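Local coordinates for protein carbohydrate oxidase (Microdochium nivale, PDB 3RJA) that oxidises the C1 hydroxyl of mono-, oligo- and polysaccharides to lactones with an FAD cofactor, passing the electrons to molecular oxygen to give hydrogen peroxide, at residues A5-A10 against P37-Q42; Q44-I49 against T164-D169; V63-G68 against F194-V199. All coordinates share one frame; numbering follows the deposited sequence.

Contact 1 of 3, residues A5-A10 against P37-Q42; sequences ACLSAA and PTAIAQ. With ABL ((2R,3R,4R,5R)-4,5-dihydroxy-2-(hydroxymethyl)-6-oxopiperidin-3-yl beta-D-glucopyranoside), chain H.
Leu7 meets Ala39 and Ala41 through methyl groups alone. Its CD1 lies 4.3 Å from Ala39 CB and is equally close, at 4.3 Å, to Ala41 CB, so this one branch settles between two alanine methyls on the same face of the strand. The other branch joins in: Leu7 CD2 is also 4.3 Å from Ala41 CB, which puts that methyl in the fork of the leucine. CD1 reaches the strand because chi2 is extended (166°), carrying this branch away from the helix. No hydrogen bond crosses the interface, and the separations indicate ordinary van der Waals packing.

The strand's alternation explains the pairing: the CB atoms of Ala39 and Ala41 face the helix, while that of Ile40 points away. Small residues at both positions are consistent with the buried leucine filling the interface from the helix side. Behind Leu7, Leu84 of the next strand and Ala52 and Cys55 of helix 46-58 complete the apolar surroundings. A disulfide from Cys6 to Cys55 ties helix 2-9 covalently to helix 46-58.

At the end of the strand, Gln42 extends from an anti chi1 (-167°) and lines a second pocket, away from the flavin, its CD 3.6 Å from C6A of a copy of the substrate analogue hydrogen-bonded by Thr19 OG1 and Ile16 N. The arrangement is an N-terminal helix laid on an outermost strand of a three-stranded parallel sheet, within the alpha/beta part of the FAD-binding domain.

Contact 2 of 3, residues Q44-I49 against T164-D169; sequences QTTAHI and TVVLAD
This is apolar helix-on-sheet packing: the first turn of helix 46-58 rests on Val166 of strand 160-166, which receives both Thr46 and Ile49. The tighter touch is between methyls, Ile49 CG2 lying 3.7 Å from Val166 CG2. The two branched side chains meet at a slant, and Ile49 CG2 is also 4.0 Å from Val166 CB, so the isoleucine methyl overlies the branch point of the valine as well as one of its arms. Torsions select these arms: Ile49, with chi1 at -62°, has CG2 anti to its backbone N, whereas in Val166 that place is taken by CG1 and CG2 is the branch turned to the helix. Thr46 adds its methyl, CG2, at 4.2 Å from Val166 CG2. One turn of helix thus brings two separate methyls to Val166 CG2 from different directions.

In the fold, helix 46-58 is the connection of a beta-alpha-beta crossover from strand 39-42 to the parallel strand 63-66, and here it also covers a face of the antiparallel sheet, where Ile196 and Ala198 of the adjoining strand extend the apolar bed.

The start of the helix is fixed by its own polar contacts. Thr45 is the N-cap: its OG1 accepts from His48 N at 3.0 Å (159°), satisfying an amide of the first turn. The His48 imidazole folds back over this cap, and ND1 accepts from Gln44 N at 2.9 Å, the donor lying exactly in the ring plane. Using ND1 as an acceptor probably favours the neutral tautomer with the proton on NE2. On the strand, Thr164 OG1 is hydrogen-bonded to Glu174.

Contact 3 of 3, residues V63-G68 against F194-V199; sequences VSAKSG and FGIVAV. With FAD (flavin-adenine dinucleotide), chain B.
Ala65 and Ile196 touch by their methyls, yet no hydrogen bond links their two strands; the FAD bridges them instead, bound by backbone atoms of both. Direct contact is modest: Ala65 CB is 3.9 Å from Ile196 CG2, and Val63 CG2 is 4.2 Å from Ile196 CD1. Ile196 thereby spreads over two strand residues, CG2 on one and the extended CD1 on the other. Val63 meets it with the branch anti to its backbone N, while CG1 takes the crowded position between N and the carbonyl carbon (chi1 44°). Ile49 and Val53 of helix 46-58, with Phe463, also touch Ile196.

The same Ala65 methyl packs on the adenine, 3.8 Å from FAD C5A. Val197 recognises the base with its main chain: its N donates to FAD N1A at 2.9 Å, and its O accepts from FAD N6A at 3.0 Å, a donor-acceptor pair that matches the unprotonated N1 and the amino group of adenine. From the other segment, Ala65 O accepts from the ribose hydroxyl O2B at 2.7 Å.

Past the strand end, the chain turns to the pyrophosphate. Ser67 N reaches FAD O1A at 2.7 Å (158°), and Gly68 N points almost straight at FAD O1P, 3.1 Å away (177°). Glycine, having no side chain, lets the phosphate come close to its CA; Gly69 N adds a further bond to the cofactor, and Ser67 OG is held by Pro108 O. The hydrogen bonds between these segments and FAD all use main-chain atoms: amides turned to the phosphates would offset part of their negative charge, while the polar recognition of the base described here is made by backbone groups of Val197 and the side chains supply apolar packing.

How the contacts relate
The three contacts lie on one side of the chain's centre, in the FAD-binding part of the fold. Contact 1 closes before the others open; strand 39-42 then leads directly into helix 46-58 of contact 2, and that helix into strand 63-66 of contact 3. Contacts 1 and 3 reach the two outermost strands of one parallel sheet, with centres about 15 Å apart. Contacts 2 and 3 alternate along the chain, their centres about 8 Å apart, and join directly: Val166 O and Ile196 N, 2.9 Å apart, probably hydrogen-bond between neighbouring antiparallel strands. Helix 46-58 packs against strands of both sheets, and FAD is bound by strands of both.

Contact 1 of 3, residues A5-A10 against P37-Q42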
loop_
_atom_site.group_PDB
_atom_site.type_symbol
_atom_site.label_atom_id
_atom_site.label_comp_id
_atom_site.label_asym_id
_atom_site.label_seq_id
_atom_site.Cartn_x
_atom_site.Cartn_y
_atom_site.Cartn_z
ATOM N N ALA A 5 -12.657 6.706 31.053
ATOM C CA ALA A 5 -13.567 5.997 31.968
ATOM C C ALA A 5 -14.369 4.961 31.198
ATOM O O ALA A 5 -14.490 3.823 31.631
ATOM C CB ALA A 5 -14.511 6.990 32.639
ATOM N N CYS A 6 -14.877 5.358 30.029
ATOM C CA CYS A 6 -15.689 4.453 29.197
ATOM C C CYS A 6 -14.904 3.223 28.768
ATOM O O CYS A 6 -15.416 2.115 28.823
ATOM C CB CYS A 6 -16.222 5.162 27.944
ATOM S SG CYS A 6 -17.362 4.134 26.984
ATOM N N LEU A 7 -13.673 3.432 28.308
ATOM C CA LEU A 7 -12.849 2.338 27.842
ATOM C C LEU A 7 -12.466 1.417 29.014
ATOM O O LEU A 7 -12.495 0.191 28.890
ATOM C CB LEU A 7 -11.588 2.886 27.145
ATOM C CG LEU A 7 -11.832 3.551 25.800
ATOM C CD1 LEU A 7 -10.604 4.351 25.338
ATOM C CD2 LEU A 7 -12.310 2.541 24.716
ATOM N N SER A 8 -12.108 2.019 30.145
ATOM C CA SER A 8 -11.692 1.243 31.311
ATOM C C SER A 8 -12.842 0.409 31.893
ATOM O O SER A 8 -12.628 -0.737 32.265
ATOM C CB SER A 8 -11.071 2.150 32.358
ATOM O OG SER A 8 -9.713 2.352 32.038
ATOM N N ALA A 9 -14.049 0.983 31.932
ATOM C CA ALA A 9 -15.273 0.278 32.355
ATOM C C ALA A 9 -15.540 -0.968 31.539
ATOM O O ALA A 9 -16.094 -1.930 32.062
ATOM C CB ALA A 9 -16.498 1.211 32.270
ATOM N N ALA A 10 -15.143 -0.947 30.261
ATOM C CA ALA A 10 -15.317 -2.099 29.352
ATOM C C ALA A 10 -14.122 -3.037 29.309
ATOM O O ALA A 10 -14.090 -3.971 28.501
ATOM C CB ALA A 10 -15.653 -1.607 27.929
ATOM N N PRO A 37 -4.621 11.988 19.367
ATOM C CA PRO A 37 -5.935 11.359 19.563
ATOM C C PRO A 37 -6.491 11.776 20.915
ATOM O O PRO A 37 -5.718 12.151 21.807
ATOM C CB PRO A 37 -5.642 9.851 19.547
ATOM C CG PRO A 37 -4.242 9.712 19.086
ATOM C CD PRO A 37 -3.520 11.016 19.352
ATOM N N THR A 38 -7.812 11.768 21.074
ATOM C CA THR A 38 -8.319 12.026 22.413
ATOM C C THR A 38 -7.909 10.915 23.403
ATOM O O THR A 38 -7.683 11.181 24.591
ATOM C CB THR A 38 -9.829 12.284 22.461
ATOM O OG1 THR A 38 -10.167 12.644 23.796
ATOM C CG2 THR A 38 -10.642 11.059 22.028
ATOM N N ALA A 39 -7.824 9.681 22.894
ATOM C CA ALA A 39 -7.374 8.551 23.679
ATOM C C ALA A 39 -6.904 7.444 22.756
ATOM O O ALA A 39 -7.353 7.371 21.619
ATOM C CB ALA A 39 -8.527 8.035 24.611
ATOM N N ILE A 40 -6.007 6.585 23.256
ATOM C CA ILE A 40 -5.553 5.427 22.510
ATOM C C ILE A 40 -5.960 4.133 23.227
ATOM O O ILE A 40 -5.492 3.871 24.342
ATOM C CB ILE A 40 -4.040 5.441 22.301
ATOM C CG1 ILE A 40 -3.557 6.806 21.759
ATOM C CG2 ILE A 40 -3.614 4.299 21.338
ATOM C CD1 ILE A 40 -2.007 6.837 21.511
ATOM N N ALA A 41 -6.833 3.341 22.571
ATOM C CA ALA A 41 -7.250 2.010 23.023
ATOM C C ALA A 41 -6.301 0.976 22.409
ATOM O O ALA A 41 -6.306 0.767 21.181
ATOM C CB ALA A 41 -8.673 1.706 22.594
ATOM N N GLN A 42 -5.477 0.355 23.251
ATOM C CA GLN A 42 -4.484 -0.609 22.775
ATOM C C GLN A 42 -5.127 -2.001 22.902
ATOM O O GLN A 42 -5.015 -2.660 23.956
ATOM C CB GLN A 42 -3.208 -0.513 23.604
ATOM C CG GLN A 42 -2.006 -1.252 22.995
ATOM C CD GLN A 42 -0.835 -1.353 23.960
ATOM O OE1 GLN A 42 0.117 -0.546 23.909
ATOM N NE2 GLN A 42 -0.889 -2.336 24.833
HETATM C C1A ABL H . 0.314 2.238 28.392
HETATM O O1A ABL H . 0.536 3.385 27.940
HETATM C C2A ABL H . 0.974 1.740 29.680
HETATM O O2A ABL H . 2.206 2.444 29.808
HETATM C C3A ABL H . 1.298 0.240 29.583
HETATM O O3A ABL H . 1.795 -0.191 30.863
HETATM C C4A ABL H . 0.058 -0.539 29.249
HETATM O O1 ABL H . 0.359 -1.944 29.151
HETATM C C5A ABL H . -0.323 -0.088 27.813
HETATM N N5 ABL H . -0.510 1.373 27.760
HETATM C C6A ABL H . -1.671 -0.725 27.402
HETATM O O6A ABL H . -2.535 -0.827 28.518
HETATM C C1 ABL H . -0.215 -2.914 30.062
HETATM C C2 ABL H . 0.265 -4.321 29.654
HETATM O O2 ABL H . -0.137 -4.619 28.313
HETATM C C3 ABL H . -0.299 -5.371 30.600
HETATM O O3 ABL H . 0.341 -6.597 30.297
HETATM C C4 ABL H . -0.083 -4.949 32.087
HETATM O O4 ABL H . -0.801 -5.820 32.948
HETATM C C5 ABL H . -0.550 -3.507 32.318
HETATM O O5 ABL H . 0.174 -2.677 31.396
HETATM C C6 ABL H . -0.421 -3.015 33.766
HETATM O O6 ABL H . 0.866 -3.103 34.319
#

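Contact 2 of 3, residues Q44-I49 against T164-D169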
loop_
_atom_site.group_PDB
_atom_site.type_symbol
_atom_site.label_atom_id
_atom_site.label_comp_id
_atom_site.label_asym_id
_atom_site.label_seq_id
_atom_site.Cartn_x
_atom_site.Cartn_y
_atom_site.Cartn_z
ATOM N N GLN A 44 -6.567 -5.913 22.571
ATOM C CA GLN A 44 -6.015 -7.263 22.561
ATOM C C GLN A 44 -6.962 -8.272 21.897
ATOM O O GLN A 44 -6.531 -9.325 21.426
ATOM C CB GLN A 44 -5.683 -7.718 24.010
ATOM C CG GLN A 44 -4.503 -6.962 24.631
ATOM C CD GLN A 44 -3.134 -7.338 24.008
ATOM O OE1 GLN A 44 -2.988 -8.403 23.393
ATOM N NE2 GLN A 44 -2.143 -6.458 24.157
ATOM N N THR A 45 -8.249 -7.957 21.845
ATOM C CA THR A 45 -9.249 -8.899 21.337
ATOM C C THR A 45 -10.278 -8.191 20.445
ATOM O O THR A 45 -10.378 -6.950 20.461
ATOM C CB THR A 45 -10.073 -9.492 22.494
ATOM O OG1 THR A 45 -10.845 -8.437 23.099
ATOM C CG2 THR A 45 -9.167 -10.184 23.563
ATOM N N THR A 46 -11.082 -8.982 19.722
ATOM C CA THR A 46 -12.177 -8.445 18.927
ATOM C C THR A 46 -13.162 -7.662 19.807
ATOM O O THR A 46 -13.609 -6.554 19.436
ATOM C CB THR A 46 -12.885 -9.552 18.121
ATOM O OG1 THR A 46 -11.911 -10.192 17.277
ATOM C CG2 THR A 46 -14.012 -8.966 17.220
ATOM N N ALA A 47 -13.448 -8.214 20.991
ATOM C CA ALA A 47 -14.357 -7.621 21.946
ATOM C C ALA A 47 -13.893 -6.219 22.386
ATOM O O ALA A 47 -14.721 -5.309 22.570
ATOM C CB ALA A 47 -14.514 -8.567 23.171
ATOM N N HIS A 48 -12.581 -6.040 22.561
ATOM C CA HIS A 48 -12.019 -4.721 22.851
ATOM C C HIS A 48 -12.335 -3.726 21.729
ATOM O O HIS A 48 -12.747 -2.580 21.998
ATOM C CB HIS A 48 -10.506 -4.804 23.018
ATOM C CG HIS A 48 -10.061 -5.443 24.301
ATOM N ND1 HIS A 48 -8.777 -5.926 24.476
ATOM C CD2 HIS A 48 -10.722 -5.678 25.467
ATOM C CE1 HIS A 48 -8.669 -6.435 25.697
ATOM N NE2 HIS A 48 -9.835 -6.307 26.314
ATOM N N ILE A 49 -12.099 -4.157 20.478
ATOM C CA ILE A 49 -12.364 -3.315 19.301
ATOM C C ILE A 49 -13.834 -2.880 19.323
ATOM O O ILE A 49 -14.142 -1.683 19.182
ATOM C CB ILE A 49 -11.980 -4.020 17.952
ATOM C CG1 ILE A 49 -10.454 -4.343 17.911
ATOM C CG2 ILE A 49 -12.397 -3.137 16.731
ATOM C CD1 ILE A 49 -10.023 -5.284 16.755
ATOM N N THR A 164 -13.682 -10.870 9.390
ATOM C CA THR A 164 -14.565 -10.556 10.485
ATOM C C THR A 164 -14.468 -9.048 10.642
ATOM O O THR A 164 -13.372 -8.481 10.631
ATOM C CB THR A 164 -14.120 -11.278 11.777
ATOM O OG1 THR A 164 -14.116 -12.695 11.526
ATOM C CG2 THR A 164 -15.080 -10.994 12.932
ATOM N N VAL A 165 -15.598 -8.376 10.755
ATOM C CA VAL A 165 -15.559 -6.903 10.753
ATOM C C VAL A 165 -16.396 -6.371 11.904
ATOM O O VAL A 165 -17.528 -6.827 12.120
ATOM C CB VAL A 165 -16.105 -6.334 9.428
ATOM C CG1 VAL A 165 -15.870 -4.820 9.331
ATOM C CG2 VAL A 165 -15.505 -7.038 8.242
ATOM N N VAL A 166 -15.859 -5.391 12.624
ATOM C CA VAL A 166 -16.637 -4.605 13.602
ATOM C C VAL A 166 -17.239 -3.404 12.886
ATOM O O VAL A 166 -16.492 -2.558 12.341
ATOM C CB VAL A 166 -15.743 -4.122 14.783
ATOM C CG1 VAL A 166 -16.556 -3.245 15.780
ATOM C CG2 VAL A 166 -15.122 -5.293 15.482
ATOM N N LEU A 167 -18.573 -3.320 12.867
ATOM C CA LEU A 167 -19.260 -2.220 12.170
ATOM C C LEU A 167 -19.406 -0.991 13.049
ATOM O O LEU A 167 -19.214 -1.089 14.262
ATOM C CB LEU A 167 -20.648 -2.652 11.652
ATOM C CG LEU A 167 -20.680 -3.859 10.718
ATOM C CD1 LEU A 167 -22.115 -4.149 10.219
ATOM C CD2 LEU A 167 -19.695 -3.710 9.536
ATOM N N ALA A 168 -19.833 0.128 12.442
ATOM C CA ALA A 168 -20.031 1.407 13.168
ATOM C C ALA A 168 -21.065 1.348 14.302
ATOM O O ALA A 168 -20.958 2.077 15.310
ATOM C CB ALA A 168 -20.374 2.543 12.179
ATOM N N ASP A 169 -22.051 0.472 14.152
ATOM C CA ASP A 169 -23.076 0.301 15.177
ATOM C C ASP A 169 -22.666 -0.663 16.291
ATOM O O ASP A 169 -23.471 -0.950 17.190
ATOM C CB ASP A 169 -24.409 -0.125 14.549
ATOM C CG ASP A 169 -24.370 -1.530 13.902
ATOM O OD1 ASP A 169 -23.335 -2.240 13.935
ATOM O OD2 ASP A 169 -25.427 -1.924 13.356
#

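Contact 3 of 3, residues V63-G68 against F194-V199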
loop_
_atom_site.group_PDB
_atom_site.type_symbol
_atom_site.label_atom_id
_atom_site.label_comp_id
_atom_site.label_asym_id
_atom_site.label_seq_id
_atom_site.Cartn_x
_atom_site.Cartn_y
_atom_site.Cartn_z
ATOM N N VAL A 63 -13.839 7.531 15.216
ATOM C CA VAL A 63 -12.894 6.489 15.574
ATOM C C VAL A 63 -12.020 6.063 14.378
ATOM O O VAL A 63 -12.510 5.863 13.271
ATOM C CB VAL A 63 -13.577 5.314 16.373
ATOM C CG1 VAL A 63 -14.869 4.927 15.776
ATOM C CG2 VAL A 63 -12.661 4.094 16.507
ATOM N N SER A 64 -10.708 5.969 14.604
ATOM C CA SER A 64 -9.827 5.522 13.528
ATOM C C SER A 64 -8.941 4.361 13.987
ATOM O O SER A 64 -8.359 4.408 15.081
ATOM C CB SER A 64 -9.017 6.714 12.997
ATOM O OG SER A 64 -9.892 7.678 12.371
ATOM N N ALA A 65 -8.838 3.316 13.156
ATOM C CA ALA A 65 -7.911 2.193 13.465
ATOM C C ALA A 65 -6.490 2.462 12.950
ATOM O O ALA A 65 -6.309 3.007 11.860
ATOM C CB ALA A 65 -8.436 0.912 12.909
ATOM N N LYS A 66 -5.487 2.106 13.740
ATOM C CA LYS A 66 -4.099 2.206 13.292
ATOM C C LYS A 66 -3.532 0.805 13.419
ATOM O O LYS A 66 -3.577 0.234 14.498
ATOM C CB LYS A 66 -3.267 3.195 14.147
ATOM C CG LYS A 66 -1.858 3.490 13.558
ATOM C CD LYS A 66 -1.307 4.902 13.952
ATOM C CE LYS A 66 -0.730 4.909 15.381
ATOM N NZ LYS A 66 0.409 3.991 15.537
ATOM N N SER A 67 -3.015 0.267 12.311
ATOM C CA SER A 67 -2.521 -1.093 12.253
ATOM C C SER A 67 -0.973 -1.019 12.282
ATOM O O SER A 67 -0.382 -1.118 13.355
ATOM C CB SER A 67 -3.074 -1.759 10.980
ATOM O OG SER A 67 -2.555 -3.047 10.764
ATOM N N GLY A 68 -0.321 -0.814 11.126
ATOM C CA GLY A 68 1.138 -0.621 11.101
ATOM C C GLY A 68 1.549 0.850 11.171
ATOM O O GLY A 68 2.738 1.163 11.342
ATOM N N PHE A 194 -15.410 1.034 5.932
ATOM C CA PHE A 194 -16.616 0.259 6.277
ATOM C C PHE A 194 -16.704 -0.374 7.644
ATOM O O PHE A 194 -17.758 -0.887 8.007
ATOM C CB PHE A 194 -16.917 -0.758 5.174
ATOM C CG PHE A 194 -16.981 -0.110 3.801
ATOM C CD1 PHE A 194 -18.020 0.772 3.497
ATOM C CD2 PHE A 194 -15.952 -0.326 2.851
ATOM C CE1 PHE A 194 -18.072 1.430 2.244
ATOM C CE2 PHE A 194 -15.990 0.339 1.584
ATOM C CZ PHE A 194 -17.058 1.203 1.292
ATOM N N GLY A 195 -15.605 -0.333 8.398
ATOM C CA GLY A 195 -15.592 -0.829 9.782
ATOM C C GLY A 195 -14.172 -1.047 10.175
ATOM O O GLY A 195 -13.265 -0.550 9.499
ATOM N N ILE A 196 -13.943 -1.791 11.260
ATOM C CA ILE A 196 -12.560 -2.131 11.648
ATOM C C ILE A 196 -12.435 -3.649 11.443
ATOM O O ILE A 196 -13.147 -4.435 12.110
ATOM C CB ILE A 196 -12.254 -1.687 13.086
ATOM C CG1 ILE A 196 -12.433 -0.171 13.193
ATOM C CG2 ILE A 196 -10.827 -2.153 13.527
ATOM C CD1 ILE A 196 -12.315 0.408 14.583
ATOM N N VAL A 197 -11.605 -4.062 10.490
ATOM C CA VAL A 197 -11.404 -5.495 10.264
ATOM C C VAL A 197 -10.687 -6.065 11.486
ATOM O O VAL A 197 -9.647 -5.526 11.919
ATOM C CB VAL A 197 -10.602 -5.811 8.980
ATOM C CG1 VAL A 197 -10.358 -7.361 8.850
ATOM C CG2 VAL A 197 -11.338 -5.253 7.735
ATOM N N ALA A 198 -11.263 -7.136 12.046
ATOM C CA ALA A 198 -10.777 -7.766 13.291
ATOM C C ALA A 198 -10.059 -9.092 13.011
ATOM O O ALA A 198 -9.231 -9.532 13.816
ATOM C CB ALA A 198 -11.964 -8.014 14.268
ATOM N N VAL A 199 -10.396 -9.732 11.887
ATOM C CA VAL A 199 -9.674 -10.938 11.431
ATOM C C VAL A 199 -9.619 -10.902 9.906
ATOM O O VAL A 199 -10.655 -10.665 9.243
ATOM C CB VAL A 199 -10.377 -12.268 11.863
ATOM C CG1 VAL A 199 -9.584 -13.510 11.414
ATOM C CG2 VAL A 199 -10.622 -12.318 13.385
HETATM P PA FAD B . -2.247 2.535 8.979
HETATM O O1A FAD B . -2.286 1.874 10.331
HETATM O O2A FAD B . -1.699 3.939 8.974
HETATM O O5B FAD B . -3.731 2.557 8.370
HETATM C C5B FAD B . -3.925 2.888 7.000
HETATM C C4B FAD B . -5.431 3.083 6.751
HETATM O O4B FAD B . -6.116 1.848 6.965
HETATM C C3B FAD B . -6.066 4.099 7.698
HETATM O O3B FAD B . -7.193 4.690 7.047
HETATM C C2B FAD B . -6.575 3.194 8.816
HETATM O O2B FAD B . -7.602 3.716 9.625
HETATM C C1B FAD B . -7.043 1.992 8.006
HETATM N N9A FAD B . -7.021 0.788 8.831
HETATM C C8A FAD B . -5.994 0.323 9.646
HETATM N N7A FAD B . -6.429 -0.833 10.217
HETATM C C5A FAD B . -7.665 -1.107 9.768
HETATM C C6A FAD B . -8.548 -2.156 10.042
HETATM N N6A FAD B . -8.200 -3.154 10.884
HETATM N N1A FAD B . -9.771 -2.158 9.394
HETATM C C2A FAD B . -10.127 -1.123 8.535
HETATM N N3A FAD B . -9.274 -0.064 8.293
HETATM C C4A FAD B . -8.054 -0.080 8.902
HETATM N N1 FAD B . 2.412 -0.119 -0.469
HETATM C C2 FAD B . 2.357 -1.093 -1.473
HETATM O O2 FAD B . 1.310 -1.340 -2.082
HETATM N N3 FAD B . 3.519 -1.822 -1.714
HETATM C C4 FAD B . 4.682 -1.739 -0.973
HETATM O O4 FAD B . 5.642 -2.515 -1.183
HETATM C C4X FAD B . 4.712 -0.648 0.050
HETATM N N5 FAD B . 5.786 -0.471 0.800
HETATM C C5X FAD B . 5.810 0.451 1.821
HETATM C C6 FAD B . 6.937 0.561 2.675
HETATM C C7 FAD B . 6.917 1.387 3.783
HETATM C C7M FAD B . 8.155 1.512 4.696
HETATM C C8 FAD B . 5.706 2.030 4.134
HETATM C C8M FAD B . 5.626 2.926 5.354
HETATM C C9 FAD B . 4.618 1.987 3.276
HETATM C C9A FAD B . 4.635 1.180 2.120
HETATM N N10 FAD B . 3.493 1.003 1.303
HETATM C C10 FAD B . 3.530 0.159 0.203
HETATM C "C1'" FAD B . 2.250 1.786 1.603
HETATM C "C2'" FAD B . 1.283 0.956 2.435
HETATM O "O2'" FAD B . 0.674 -0.026 1.606
HETATM C "C3'" FAD B . 0.192 1.841 2.994
HETATM O "O3'" FAD B . 0.758 2.932 3.687
HETATM C "C4'" FAD B . -0.726 1.015 3.911
HETATM O "O4'" FAD B . -1.989 1.604 3.942
HETATM C "C5'" FAD B . -0.143 0.875 5.320
HETATM O "O5'" FAD B . -0.999 0.094 6.107
HETATM P P FAD B . -0.912 0.231 7.723
HETATM O O1P FAD B . -1.830 -0.755 8.380
HETATM O O2P FAD B . 0.546 0.090 8.167
HETATM O O3P FAD B . -1.365 1.758 7.880
#